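Local coordinates for protein neuroglobin (Symsagittifera roscoffensis, PDB 4B4Y) that binds haem and, with it, molecular oxygen, as a globin of the neuroglobin type that is probably linked to the nervous system of this marine acoel, at residues A[7-21]-A[81-93]. Residues are numbered along the deposited sequence; the frame is centred on the assembly and turned at random.
Sequences MQVSEEQQSLIMEDV and DCLVDLNGVKKHE
Asn87 reads the backbone of Val9 with both ends of its amide. Asn87 OD1 accepts from Val9 N at 2.8 Å, in the carbonyl plane and on a lone pair. Asn87 ND2 gives a nearly straight bond to Val9 O (2.9 Å, 173°). The two bonds fix the amide's rotation. Gln8 bends at chi2 (-91°) and lays its own amide over that of Asn87, the planes 18° apart, with Gln8 OE1 3.6 Å from Asn87 CG. With an alanine here, Val9 N and O would probably lose both mates and the Gln8 amide its stacking partner. A water also joins Met7 O to Leu86 O. Val9 CG2 also lies against Leu86 CB. Ile17 meets Leu86 at about a right angle, Ile17 CG1 to Leu86 CD1 at 4.2 Å. Farther along, the bent Met18 chain crosses Val84, with Met18 SD 3.7 Å from Val84 CG2, and Val21 CG2 touches Leu83 CD1. Ser10 and Gln13 form a capping box that starts helix 11-24 just after Val9. Leu83 also packs on Trp141 of helix 135-153. The contact joins residues 7-9 and helix 11-24 of the all-helical globin fold to the end of helix 66-83 and the turn after it.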
loop_
_atom_site.group_PDB
_atom_site.type_symbol
_atom_site.label_atom_id
_atom_site.label_comp_id
_atom_site.label_asym_id
_atom_site.label_seq_id
_atom_site.Cartn_x
_atom_site.Cartn_y
_atom_site.Cartn_z
ATOM N N MET A 7 -15.604 4.831 26.046
ATOM C CA MET A 7 -15.173 3.957 24.912
ATOM C C MET A 7 -15.365 2.433 25.207
ATOM O O MET A 7 -14.508 1.578 24.838
ATOM C CB MET A 7 -13.651 4.193 24.756
ATOM C CG MET A 7 -12.818 3.205 23.871
ATOM S SD MET A 7 -12.181 3.863 22.245
ATOM C CE MET A 7 -13.481 5.076 21.782
ATOM N N GLN A 8 -16.446 2.102 25.914
ATOM C CA GLN A 8 -16.682 0.749 26.388
ATOM C C GLN A 8 -18.090 0.400 25.998
ATOM O O GLN A 8 -18.984 1.232 26.104
ATOM C CB GLN A 8 -16.584 0.682 27.926
ATOM C CG GLN A 8 -15.147 0.826 28.498
ATOM C CD GLN A 8 -14.427 -0.538 28.671
ATOM O OE1 GLN A 8 -14.885 -1.397 29.450
ATOM N NE2 GLN A 8 -13.299 -0.734 27.947
ATOM N N VAL A 9 -18.320 -0.824 25.578
ATOM C CA VAL A 9 -19.684 -1.196 25.289
ATOM C C VAL A 9 -20.254 -1.997 26.454
ATOM O O VAL A 9 -19.535 -2.720 27.110
ATOM C CB VAL A 9 -19.808 -2.032 23.990
ATOM C CG1 VAL A 9 -19.254 -1.248 22.821
ATOM C CG2 VAL A 9 -19.155 -3.450 24.138
ATOM N N SER A 10 -21.555 -1.915 26.656
ATOM C CA SER A 10 -22.201 -2.757 27.620
ATOM C C SER A 10 -22.066 -4.239 27.182
ATOM O O SER A 10 -21.807 -4.544 25.986
ATOM C CB SER A 10 -23.677 -2.355 27.759
ATOM O OG SER A 10 -24.450 -2.986 26.724
ATOM N N GLU A 11 -22.296 -5.145 28.135
ATOM C CA GLU A 11 -22.249 -6.557 27.893
ATOM C C GLU A 11 -23.346 -6.897 26.953
ATOM O O GLU A 11 -23.181 -7.738 26.072
ATOM C CB GLU A 11 -22.411 -7.296 29.273
ATOM C CG GLU A 11 -22.912 -8.731 29.290
ATOM C CD GLU A 11 -22.988 -9.329 30.736
ATOM O OE1 GLU A 11 -22.280 -8.824 31.672
ATOM O OE2 GLU A 11 -23.762 -10.309 30.910
ATOM N N GLU A 12 -24.491 -6.253 27.135
ATOM C CA GLU A 12 -25.620 -6.467 26.202
ATOM C C GLU A 12 -25.293 -6.021 24.732
ATOM O O GLU A 12 -25.610 -6.734 23.795
ATOM C CB GLU A 12 -26.876 -5.764 26.710
ATOM C CG GLU A 12 -28.156 -6.054 25.835
ATOM C CD GLU A 12 -28.501 -7.555 25.706
ATOM O OE1 GLU A 12 -27.983 -8.374 26.523
ATOM O OE2 GLU A 12 -29.306 -7.928 24.781
ATOM N N GLN A 13 -24.543 -4.942 24.565
ATOM C CA GLN A 13 -24.094 -4.478 23.210
ATOM C C GLN A 13 -23.117 -5.490 22.607
ATOM O O GLN A 13 -23.319 -5.954 21.477
ATOM C CB GLN A 13 -23.483 -3.062 23.290
ATOM C CG GLN A 13 -24.561 -2.059 23.541
ATOM C CD GLN A 13 -24.046 -0.661 23.695
ATOM O OE1 GLN A 13 -22.987 -0.440 24.256
ATOM N NE2 GLN A 13 -24.834 0.311 23.239
ATOM N N GLN A 14 -22.122 -5.926 23.391
ATOM C CA GLN A 14 -21.198 -7.035 22.966
ATOM C C GLN A 14 -21.962 -8.204 22.500
ATOM O O GLN A 14 -21.731 -8.760 21.381
ATOM C CB GLN A 14 -20.206 -7.374 24.066
ATOM C CG GLN A 14 -19.190 -8.427 23.660
ATOM C CD GLN A 14 -18.328 -7.976 22.431
ATOM O OE1 GLN A 14 -18.587 -8.407 21.295
ATOM N NE2 GLN A 14 -17.322 -7.157 22.671
ATOM N N SER A 15 -22.963 -8.561 23.274
ATOM C CA SER A 15 -23.694 -9.766 22.931
ATOM C C SER A 15 -24.509 -9.561 21.636
ATOM O O SER A 15 -24.592 -10.461 20.778
ATOM C CB SER A 15 -24.665 -10.144 24.128
ATOM O OG SER A 15 -25.583 -11.153 23.632
ATOM N N LEU A 16 -25.204 -8.422 21.514
ATOM C CA LEU A 16 -25.975 -8.116 20.220
ATOM C C LEU A 16 -25.041 -8.160 18.994
ATOM O O LEU A 16 -25.387 -8.732 17.971
ATOM C CB LEU A 16 -26.670 -6.738 20.264
ATOM C CG LEU A 16 -27.790 -6.648 21.287
ATOM C CD1 LEU A 16 -28.216 -5.143 21.567
ATOM C CD2 LEU A 16 -28.974 -7.595 20.843
ATOM N N ILE A 17 -23.830 -7.607 19.136
ATOM C CA ILE A 17 -22.830 -7.676 18.064
ATOM C C ILE A 17 -22.441 -9.136 17.720
ATOM O O ILE A 17 -22.412 -9.541 16.526
ATOM C CB ILE A 17 -21.516 -6.980 18.472
ATOM C CG1 ILE A 17 -21.720 -5.497 18.740
ATOM C CG2 ILE A 17 -20.508 -7.228 17.387
ATOM C CD1 ILE A 17 -21.921 -4.714 17.495
ATOM N N MET A 18 -22.089 -9.919 18.762
ATOM C CA MET A 18 -21.730 -11.337 18.530
ATOM C C MET A 18 -22.862 -12.062 17.839
ATOM O O MET A 18 -22.630 -12.848 16.900
ATOM C CB MET A 18 -21.345 -12.056 19.836
ATOM C CG MET A 18 -20.021 -11.605 20.255
ATOM S SD MET A 18 -18.830 -12.484 19.243
ATOM C CE MET A 18 -17.574 -12.540 20.517
ATOM N N GLU A 19 -24.092 -11.728 18.203
ATOM C CA GLU A 19 -25.169 -12.382 17.497
ATOM C C GLU A 19 -25.169 -11.992 15.969
ATOM O O GLU A 19 -25.478 -12.835 15.106
ATOM C CB GLU A 19 -26.437 -11.948 18.161
ATOM C CG GLU A 19 -27.725 -12.330 17.535
ATOM C CD GLU A 19 -28.885 -11.633 18.313
ATOM O OE1 GLU A 19 -28.886 -11.605 19.592
ATOM O OE2 GLU A 19 -29.814 -11.106 17.671
ATOM N N ASP A 20 -24.756 -10.763 15.611
ATOM C CA ASP A 20 -24.673 -10.497 14.143
ATOM C C ASP A 20 -23.398 -11.045 13.532
ATOM O O ASP A 20 -23.408 -11.469 12.375
ATOM C CB ASP A 20 -24.881 -9.016 13.810
ATOM C CG ASP A 20 -26.210 -8.489 14.341
ATOM O OD1 ASP A 20 -27.226 -9.277 14.314
ATOM O OD2 ASP A 20 -26.243 -7.286 14.742
ATOM N N VAL A 21 -22.295 -11.024 14.264
ATOM C CA VAL A 21 -21.116 -11.699 13.752
ATOM C C VAL A 21 -21.426 -13.142 13.300
ATOM O O VAL A 21 -21.029 -13.525 12.190
ATOM C CB VAL A 21 -19.986 -11.655 14.746
ATOM C CG1 VAL A 21 -18.839 -12.542 14.295
ATOM C CG2 VAL A 21 -19.487 -10.212 14.857
ATOM N N ASP A 81 -11.443 -8.955 14.521
ATOM C CA ASP A 81 -10.762 -9.088 15.763
ATOM C C ASP A 81 -11.247 -8.078 16.760
ATOM O O ASP A 81 -11.117 -8.297 18.009
ATOM C CB ASP A 81 -9.273 -8.807 15.554
ATOM C CG ASP A 81 -8.514 -9.998 15.005
ATOM O OD1 ASP A 81 -9.076 -11.112 14.809
ATOM O OD2 ASP A 81 -7.351 -9.736 14.680
ATOM N N CYS A 82 -11.660 -6.898 16.293
ATOM C CA CYS A 82 -12.078 -5.918 17.312
ATOM C C CYS A 82 -13.499 -6.287 17.778
ATOM O O CYS A 82 -13.795 -6.176 18.995
ATOM C CB CYS A 82 -12.111 -4.468 16.828
ATOM S SG CYS A 82 -10.588 -3.743 16.451
ATOM N N LEU A 83 -14.356 -6.694 16.837
ATOM C CA LEU A 83 -15.812 -6.847 17.098
ATOM C C LEU A 83 -16.048 -7.952 18.152
ATOM O O LEU A 83 -16.969 -7.897 18.994
ATOM C CB LEU A 83 -16.542 -7.244 15.810
ATOM C CG LEU A 83 -16.770 -6.190 14.638
ATOM C CD1 LEU A 83 -17.623 -6.888 13.483
ATOM C CD2 LEU A 83 -17.509 -5.053 15.239
ATOM N N VAL A 84 -15.146 -8.916 18.128
ATOM C CA VAL A 84 -15.335 -10.125 18.845
ATOM C C VAL A 84 -14.892 -9.881 20.303
ATOM O O VAL A 84 -15.305 -10.534 21.210
ATOM C CB VAL A 84 -14.676 -11.207 17.940
ATOM C CG1 VAL A 84 -13.355 -11.767 18.421
ATOM C CG2 VAL A 84 -15.699 -12.058 17.330
ATOM N N ASP A 85 -14.162 -8.817 20.569
ATOM C CA ASP A 85 -13.847 -8.499 21.966
ATOM C C ASP A 85 -13.648 -6.982 22.089
ATOM O O ASP A 85 -12.516 -6.484 22.212
ATOM C CB ASP A 85 -12.591 -9.275 22.426
ATOM C CG ASP A 85 -12.135 -8.920 23.892
ATOM O OD1 ASP A 85 -12.869 -8.257 24.704
ATOM O OD2 ASP A 85 -10.974 -9.267 24.205
ATOM N N LEU A 86 -14.753 -6.236 22.086
ATOM C CA LEU A 86 -14.659 -4.754 21.920
ATOM C C LEU A 86 -13.969 -4.068 23.035
ATOM O O LEU A 86 -13.183 -3.130 22.793
ATOM C CB LEU A 86 -16.010 -4.085 21.674
ATOM C CG LEU A 86 -16.437 -4.321 20.213
ATOM C CD1 LEU A 86 -17.952 -4.287 20.022
ATOM C CD2 LEU A 86 -15.701 -3.406 19.182
ATOM N N ASN A 87 -14.255 -4.514 24.260
ATOM C CA ASN A 87 -13.655 -3.895 25.460
ATOM C C ASN A 87 -12.168 -4.222 25.710
ATOM O O ASN A 87 -11.449 -3.446 26.355
ATOM C CB ASN A 87 -14.522 -4.181 26.703
ATOM C CG ASN A 87 -15.862 -3.404 26.660
ATOM O OD1 ASN A 87 -15.971 -2.379 25.964
ATOM N ND2 ASN A 87 -16.881 -3.909 27.369
ATOM N N GLY A 88 -11.708 -5.324 25.138
ATOM C CA GLY A 88 -10.349 -5.806 25.331
ATOM C C GLY A 88 -9.470 -5.506 24.125
ATOM O O GLY A 88 -8.399 -6.145 23.912
ATOM N N VAL A 89 -9.929 -4.510 23.356
ATOM C CA VAL A 89 -9.328 -4.132 22.083
ATOM C C VAL A 89 -7.826 -3.741 22.235
ATOM O O VAL A 89 -7.003 -4.041 21.335
ATOM C CB VAL A 89 -10.227 -3.041 21.345
ATOM C CG1 VAL A 89 -9.855 -1.678 21.742
ATOM C CG2 VAL A 89 -10.168 -3.185 19.880
ATOM N N LYS A 90 -7.461 -3.121 23.367
ATOM C CA LYS A 90 -6.036 -2.790 23.636
ATOM C C LYS A 90 -5.013 -3.949 23.524
ATOM O O LYS A 90 -3.833 -3.677 23.388
ATOM C CB LYS A 90 -5.852 -2.007 24.947
ATOM C CG LYS A 90 -6.005 -0.499 24.774
ATOM C CD LYS A 90 -7.479 -0.068 24.705
ATOM C CE LYS A 90 -7.617 1.456 24.768
ATOM N NZ LYS A 90 -8.904 1.880 25.420
ATOM N N LYS A 91 -5.455 -5.218 23.546
ATOM C CA LYS A 91 -4.570 -6.385 23.265
ATOM C C LYS A 91 -3.987 -6.389 21.850
ATOM O O LYS A 91 -2.942 -7.021 21.593
ATOM C CB LYS A 91 -5.288 -7.730 23.494
ATOM C CG LYS A 91 -4.918 -8.390 24.811
ATOM C CD LYS A 91 -4.695 -9.906 24.683
ATOM C CE LYS A 91 -4.406 -10.528 26.057
ATOM N NZ LYS A 91 -4.236 -12.009 26.012
ATOM N N HIS A 92 -4.698 -5.720 20.934
ATOM C CA HIS A 92 -4.338 -5.674 19.509
ATOM C C HIS A 92 -3.406 -4.485 19.195
ATOM O O HIS A 92 -2.742 -4.484 18.141
ATOM C CB HIS A 92 -5.596 -5.703 18.616
ATOM C CG HIS A 92 -6.356 -7.004 18.680
ATOM N ND1 HIS A 92 -5.859 -8.192 18.175
ATOM C CD2 HIS A 92 -7.577 -7.303 19.196
ATOM C CE1 HIS A 92 -6.732 -9.163 18.383
ATOM N NE2 HIS A 92 -7.788 -8.650 18.993
ATOM N N GLU A 93 -3.333 -3.526 20.142
ATOM C CA GLU A 93 -2.503 -2.296 20.084
ATOM C C GLU A 93 -1.182 -2.408 19.293
ATOM O O GLU A 93 -0.980 -1.626 18.346
ATOM C CB GLU A 93 -2.221 -1.748 21.507
ATOM C CG GLU A 93 -2.681 -0.292 21.805
ATOM C CD GLU A 93 -1.637 0.784 21.446
ATOM O OE1 GLU A 93 -1.060 0.723 20.325
ATOM O OE2 GLU A 93 -1.410 1.705 22.279
HETATM O O HOH W 1 -12.453 -0.574 23.901
#